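Protein F2 like fibronectin-binding protein (Streptococcus pneumoniae, PDB 5A0N) probably attaches the bacterium to host surfaces as an adhesin whose N-terminal domain carries an internal thioester for covalent host binding. Local coordinates at residues S110-M115 with Q141-E146; I147-D152 with M178-L183. All coordinates share one frame; numbering follows the deposited sequence. Where two conformers were deposited one is given.

Contact 1 of 2, residues S110-M115 with Q141-E146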
loop_
_atom_site.group_PDB
_atom_site.type_symbol
_atom_site.label_atom_id
_atom_site.label_comp_id
_atom_site.label_asym_id
_atom_site.label_seq_id
_atom_site.Cartn_x
_atom_site.Cartn_y
_atom_site.Cartn_z
ATOM N N SER A 110 10.087 0.866 -1.029
ATOM C CA SER A 110 10.573 -0.031 -0.000
ATOM C C SER A 110 10.745 0.704 1.323
ATOM O O SER A 110 10.477 0.135 2.392
ATOM C CB SER A 110 11.860 -0.742 -0.436
ATOM O OG SER A 110 12.936 0.163 -0.627
ATOM N N ARG A 111 11.171 1.967 1.284
ATOM C CA ARG A 111 11.259 2.778 2.501
ATOM C C ARG A 111 9.882 3.087 3.115
ATOM O O ARG A 111 9.684 2.935 4.314
ATOM C CB ARG A 111 11.988 4.085 2.209
ATOM C CG ARG A 111 13.484 3.893 2.065
ATOM C CD ARG A 111 14.213 5.184 1.663
ATOM N NE ARG A 111 15.659 4.989 1.729
ATOM C CZ ARG A 111 16.321 4.911 2.868
ATOM N NH1 ARG A 111 15.779 5.266 4.028
ATOM N NH2 ARG A 111 17.577 4.535 2.850
ATOM N N LEU A 112 8.950 3.528 2.291
ATOM C CA LEU A 112 7.668 3.967 2.803
ATOM C C LEU A 112 6.876 2.773 3.375
ATOM O O LEU A 112 6.276 2.884 4.446
ATOM C CB LEU A 112 6.888 4.686 1.703
ATOM C CG LEU A 112 7.408 6.098 1.388
ATOM C CD1 LEU A 112 6.903 6.575 0.051
ATOM C CD2 LEU A 112 7.052 7.055 2.503
ATOM N N SER A 113 6.859 1.655 2.662
ATOM C CA SER A 113 6.203 0.465 3.181
ATOM C C SER A 113 6.859 -0.020 4.466
ATOM O O SER A 113 6.151 -0.426 5.409
ATOM C CB SER A 113 6.088 -0.608 2.110
ATOM O OG SER A 113 7.358 -1.052 1.673
ATOM N N TYR A 114 8.187 0.053 4.549
ATOM C CA TYR A 114 8.862 -0.299 5.796
ATOM C C TYR A 114 8.512 0.663 6.925
ATOM O O TYR A 114 8.427 0.253 8.086
ATOM C CB TYR A 114 10.371 -0.337 5.558
ATOM C CG TYR A 114 11.227 -0.629 6.765
ATOM C CD1 TYR A 114 11.271 -1.884 7.335
ATOM C CD2 TYR A 114 12.010 0.361 7.327
ATOM C CE1 TYR A 114 12.099 -2.143 8.429
ATOM C CE2 TYR A 114 12.814 0.115 8.395
ATOM C CZ TYR A 114 12.889 -1.135 8.934
ATOM O OH TYR A 114 13.729 -1.316 10.008
ATOM N N MET A 115 8.293 1.924 6.611
ATOM C CA MET A 115 7.902 2.838 7.653
ATOM C C MET A 115 6.518 2.482 8.235
ATOM O O MET A 115 6.304 2.656 9.423
ATOM C CB MET A 115 7.976 4.270 7.140
ATOM C CG MET A 115 9.394 4.709 6.802
ATOM S SD MET A 115 9.506 6.178 5.746
ATOM C CE MET A 115 9.354 7.502 6.960
ATOM N N GLN A 141 -3.032 5.446 5.217
ATOM C CA GLN A 141 -3.509 6.333 4.174
ATOM C C GLN A 141 -2.443 7.380 3.805
ATOM O O GLN A 141 -2.255 7.654 2.624
ATOM C CB GLN A 141 -4.805 7.002 4.607
ATOM C CG GLN A 141 -5.429 7.855 3.528
ATOM C CD GLN A 141 -6.749 8.449 3.923
ATOM O OE1 GLN A 141 -6.927 8.865 5.064
ATOM N NE2 GLN A 141 -7.719 8.405 3.000
ATOM N N VAL A 142 -1.765 7.998 4.783
ATOM C CA VAL A 142 -0.728 8.985 4.398
ATOM C C VAL A 142 0.475 8.337 3.745
ATOM O O VAL A 142 1.033 8.892 2.795
ATOM C CB VAL A 142 -0.289 9.940 5.527
ATOM C CG1 VAL A 142 -1.415 10.903 5.831
ATOM C CG2 VAL A 142 0.194 9.193 6.771
ATOM N N ILE A 143 0.875 7.166 4.213
ATOM C CA ILE A 143 1.933 6.423 3.530
ATOM C C ILE A 143 1.519 6.137 2.078
ATOM O O ILE A 143 2.326 6.296 1.147
ATOM C CB ILE A 143 2.291 5.129 4.287
ATOM C CG1 ILE A 143 2.977 5.456 5.614
ATOM C CG2 ILE A 143 3.121 4.212 3.413
ATOM C CD1 ILE A 143 4.434 5.900 5.504
ATOM N N GLN A 144 0.268 5.739 1.865
ATOM C CA GLN A 144 -0.205 5.445 0.527
ATOM C C GLN A 144 -0.112 6.667 -0.384
ATOM O O GLN A 144 0.279 6.541 -1.542
ATOM C CB GLN A 144 -1.626 4.912 0.583
ATOM C CG GLN A 144 -2.258 4.652 -0.784
ATOM C CD GLN A 144 -1.626 3.511 -1.512
ATOM O OE1 GLN A 144 -2.058 2.355 -1.377
ATOM N NE2 GLN A 144 -0.633 3.814 -2.346
ATOM N N TYR A 145 -0.554 7.818 0.082
ATOM C CA TYR A 145 -0.456 9.032 -0.727
ATOM C C TYR A 145 0.997 9.361 -1.039
ATOM O O TYR A 145 1.290 9.798 -2.170
ATOM C CB TYR A 145 -1.206 10.229 -0.127
ATOM C CG TYR A 145 -2.687 10.131 -0.404
ATOM C CD1 TYR A 145 -3.178 10.400 -1.680
ATOM C CD2 TYR A 145 -3.591 9.728 0.579
ATOM C CE1 TYR A 145 -4.538 10.248 -1.975
ATOM C CE2 TYR A 145 -4.944 9.576 0.283
ATOM C CZ TYR A 145 -5.404 9.828 -0.992
ATOM O OH TYR A 145 -6.718 9.653 -1.325
ATOM N N GLU A 146 1.917 9.147 -0.099
ATOM C CA GLU A 146 3.305 9.431 -0.400
ATOM C C GLU A 146 3.907 8.412 -1.360
ATOM O O GLU A 146 4.730 8.788 -2.201
ATOM C CB GLU A 146 4.123 9.615 0.865
ATOM C CG GLU A 146 5.386 10.474 0.661
ATOM C CD GLU A 146 5.141 11.945 0.368
ATOM O OE1 GLU A 146 3.980 12.329 0.094
ATOM O OE2 GLU A 146 6.116 12.724 0.420
#
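L112 and I143 face each other where helices 105-118 and 132-152 run past one another, and their side chains slide by in opposite directions. The two segments are almost exactly antiparallel, at 179°, with their axes 9.7 Å apart. The L112 side chain starts with CB pointing at the opposite helix, at the margin of van der Waals contact with I143 CG2. From CG the two methyls part. L112 CD1 lies against the backbone of E146, 3.8 Å from its carbonyl carbon C, while L112 CD2 reaches the end of I143, 4.1 Å from its CD1. The isoleucine answers with both branches: CG2, lying opposite the backbone nitrogen across CA-CB, closes to 3.6 Å from L112 O, and I143 CD1 comes within 3.7 Å of the same oxygen. I143 CD1 also meets M115 CB, one turn further along, at 4.2 Å. No hydrogen bond crosses this interface. E146 contributes its backbone and CB, for its chain bends at chi2 (68°) and carries the carboxylate away to two arginines, R149 and R180, leaving an apolar seam of buried residues. Helix 170-182 packs beside the pair, its I179 touching both L112 and I143 and its L176 touching E146. Elsewhere around the seam, F55 of strand 55-56 meets S113, I143 and Q144, and Q144 OE1 accepts a hydrogen bond from the backbone N of C56, the only cysteine of the deposited construct and so probably the thioester residue; Y195 of strand 193-200 covers S113.

Contact 2 of 2, residues I147-D152 with M178-L183. With GOL (glycerol), chain C.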
loop_
_atom_site.group_PDB
_atom_site.type_symbol
_atom_site.label_atom_id
_atom_site.label_comp_id
_atom_site.label_asym_id
_atom_site.label_seq_id
_atom_site.Cartn_x
_atom_site.Cartn_y
_atom_site.Cartn_z
ATOM N N ILE A 147 3.454 7.155 -1.313
ATOM C CA ILE A 147 3.850 6.213 -2.349
ATOM C C ILE A 147 3.436 6.727 -3.718
ATOM O O ILE A 147 4.234 6.683 -4.670
ATOM C CB ILE A 147 3.327 4.798 -2.033
ATOM C CG1 ILE A 147 4.144 4.242 -0.869
ATOM C CG2 ILE A 147 3.327 3.880 -3.253
ATOM C CD1 ILE A 147 3.618 2.937 -0.281
ATOM N N TRP A 148 2.206 7.228 -3.826
ATOM C CA TRP A 148 1.681 7.759 -5.084
ATOM C C TRP A 148 2.373 9.048 -5.533
ATOM O O TRP A 148 2.382 9.346 -6.728
ATOM C CB TRP A 148 0.167 8.004 -4.978
ATOM C CG TRP A 148 -0.644 6.773 -4.976
ATOM C CD1 TRP A 148 -0.355 5.594 -5.562
ATOM C CD2 TRP A 148 -1.950 6.624 -4.380
ATOM N NE1 TRP A 148 -1.417 4.709 -5.400
ATOM C CE2 TRP A 148 -2.395 5.321 -4.647
ATOM C CE3 TRP A 148 -2.766 7.464 -3.626
ATOM C CZ2 TRP A 148 -3.639 4.845 -4.207
ATOM C CZ3 TRP A 148 -3.949 6.982 -3.153
ATOM C CH2 TRP A 148 -4.389 5.690 -3.449
ATOM N N ARG A 149 2.985 9.786 -4.620
ATOM C CA ARG A 149 3.834 10.915 -5.034
ATOM C C ARG A 149 4.893 10.414 -5.997
ATOM O O ARG A 149 5.183 11.071 -6.996
ATOM C CB ARG A 149 4.491 11.549 -3.809
ATOM C CG ARG A 149 5.488 12.648 -4.152
ATOM C CD ARG A 149 6.075 13.275 -2.916
ATOM N NE ARG A 149 7.068 14.279 -3.244
ATOM C CZ ARG A 149 7.816 14.897 -2.341
ATOM N NH1 ARG A 149 7.620 14.702 -1.063
ATOM N NH2 ARG A 149 8.736 15.776 -2.727
ATOM N N TYR A 150 5.447 9.247 -5.695
ATOM C CA TYR A 150 6.533 8.670 -6.483
ATOM C C TYR A 150 6.109 7.746 -7.603
ATOM O O TYR A 150 6.817 7.666 -8.605
ATOM C CB TYR A 150 7.550 8.032 -5.528
ATOM C CG TYR A 150 8.082 9.031 -4.525
ATOM C CD1 TYR A 150 8.888 10.071 -4.947
ATOM C CD2 TYR A 150 7.775 8.956 -3.176
ATOM C CE1 TYR A 150 9.360 10.995 -4.060
ATOM C CE2 TYR A 150 8.239 9.876 -2.265
ATOM C CZ TYR A 150 9.027 10.911 -2.701
ATOM O OH TYR A 150 9.520 11.870 -1.822
ATOM N N THR A 151 4.962 7.041 -7.493
ATOM C CA THR A 151 4.511 6.218 -8.589
ATOM C C THR A 151 3.817 7.034 -9.669
ATOM O O THR A 151 3.846 6.654 -10.833
ATOM C CB THR A 151 3.586 5.077 -8.144
ATOM O OG1 THR A 151 2.435 5.639 -7.513
ATOM C CG2 THR A 151 4.277 4.126 -7.187
ATOM N N ASP A 152 3.168 8.126 -9.264
ATOM C CA ASP A 152 2.214 8.827 -10.116
ATOM C C ASP A 152 2.310 10.363 -10.083
ATOM O O ASP A 152 1.503 11.054 -10.704
ATOM C CB ASP A 152 0.761 8.385 -9.785
ATOM C CG ASP A 152 0.496 6.981 -10.210
ATOM O OD1 ASP A 152 0.315 6.785 -11.433
ATOM O OD2 ASP A 152 0.482 6.078 -9.358
ATOM N N MET A 178 6.446 14.471 9.013
ATOM C CA MET A 178 7.481 13.592 9.553
ATOM C C MET A 178 7.985 12.592 8.515
ATOM O O MET A 178 9.188 12.376 8.396
ATOM C CB MET A 178 6.997 12.890 10.812
ATOM C CG MET A 178 6.659 13.856 11.939
ATOM S SD MET A 178 5.775 12.982 13.274
ATOM C CE MET A 178 4.906 14.261 14.092
ATOM N N ILE A 179 7.064 11.987 7.764
ATOM C CA ILE A 179 7.460 11.114 6.663
ATOM C C ILE A 179 8.430 11.849 5.727
ATOM O O ILE A 179 9.471 11.309 5.341
ATOM C CB ILE A 179 6.244 10.637 5.845
ATOM C CG1 ILE A 179 5.387 9.649 6.652
ATOM C CG2 ILE A 179 6.669 10.032 4.519
ATOM C CD1 ILE A 179 3.985 9.444 6.080
ATOM N N ARG A 180 8.077 13.077 5.348
ATOM C CA ARG A 180 8.892 13.813 4.369
ATOM C C ARG A 180 10.254 14.180 4.930
ATOM O O ARG A 180 11.235 14.227 4.181
ATOM C CB ARG A 180 8.159 15.056 3.902
ATOM C CG ARG A 180 7.029 14.658 2.969
ATOM C CD ARG A 180 6.153 15.792 2.479
ATOM N NE ARG A 180 5.230 15.246 1.482
ATOM C CZ ARG A 180 4.127 15.810 1.056
ATOM N NH1 ARG A 180 3.767 16.999 1.485
ATOM N NH2 ARG A 180 3.382 15.164 0.184
ATOM N N THR A 181 10.345 14.423 6.227
ATOM C CA THR A 181 11.628 14.714 6.874
ATOM C C THR A 181 12.478 13.462 7.038
ATOM O O THR A 181 13.702 13.522 6.915
ATOM C CB THR A 181 11.352 15.361 8.239
ATOM O OG1 THR A 181 10.568 16.546 8.055
ATOM C CG2 THR A 181 12.591 15.716 8.962
ATOM N N ASP A 182 11.831 12.326 7.309
ATOM C CA ASP A 182 12.525 11.132 7.783
ATOM C C ASP A 182 12.820 10.081 6.729
ATOM O O ASP A 182 13.551 9.130 6.996
ATOM C CB ASP A 182 11.726 10.439 8.883
ATOM C CG ASP A 182 11.574 11.261 10.151
ATOM O OD1 ASP A 182 12.166 12.368 10.236
ATOM O OD2 ASP A 182 10.832 10.791 11.057
ATOM N N LEU A 183 12.274 10.261 5.534
ATOM C CA LEU A 183 12.282 9.215 4.499
ATOM C C LEU A 183 13.644 8.548 4.248
ATOM O O LEU A 183 13.715 7.337 4.097
ATOM C CB LEU A 183 11.809 9.816 3.161
ATOM C CG LEU A 183 11.727 8.902 1.941
ATOM C CD1 LEU A 183 10.861 7.685 2.211
ATOM C CD2 LEU A 183 11.203 9.629 0.738
HETATM C C1 GOL C . 11.060 14.546 0.625
HETATM O O1 GOL C . 10.597 13.606 1.592
HETATM C C2 GOL C . 10.702 16.014 0.917
HETATM O O2 GOL C . 9.306 16.166 0.720
HETATM C C3 GOL C . 11.487 17.013 0.027
HETATM O O3 GOL C . 11.248 16.911 -1.402
#
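A small polar pocket, occupied by a glycerol probably taken from the crystallisation liquor, opens where R149 and Y150 of helix 132-152 approach R180 of helix 170-182 and L183 just beyond D182. R149 leaves its helix with CG opposite the backbone N (chi1 175°) and runs extended, so that its guanidinium is delivered to the glycerol. NH1 of R149 donates to glycerol O2 at 2.9 Å in a nearly straight bond (174° at the hydrogen), and O2 lies at the edge of the guanidinium, near its plane. A second, more bent bond joins R149 NH2 to glycerol O3 at 3.1 Å. From its other end the glycerol donates through O1 to the main-chain oxygen R180 O, at 2.7 Å, and thus spans the two segments, which share no direct hydrogen bond. The two arginines cross with their guanidinium planes 87° apart, R149 NH1 lying 3.5 Å from R180 NE. Both nitrogens form salt bridges to one oxygen, E146 OE2, so this is a pair of arginines gathered round one anion, within the helical insertion region of the adhesin. R180 NH2 turns instead to the backbone oxygen of V156. Beside the charged groups, the tyrosine is laid along its neighbour: R149 CG sits 4.1 Å above the centre of one face of the Y150 ring, and Y150 OH stands over the R149 guanidinium, offset toward its rim. That hydroxyl meets L183 CD2 at 3.8 Å, the two side chains arriving from opposite directions, and L183 in turn packs on L112 of helix 105-118.

The two contacts lie in series along the chain, 110-115 with 141-146 closing before 147-152 with 178-183 opens, and their centres are about 7 Å apart. Helix 132-152 serves both, pairing with helix 105-118 in contact 1 and, through its last turns, with segment 178-183 in contact 2. A further link ties them together: R111 NH1 probably donates to L183 O (2.9 Å). Helices 105-118, 132-152 and 170-182 thus pack on one another within the helical insertion domain, with I179 joining the two contacts. Contact 1 is a buried, largely apolar interface between helices; contact 2, only partly buried, adds charged and polar groups around the glycerol.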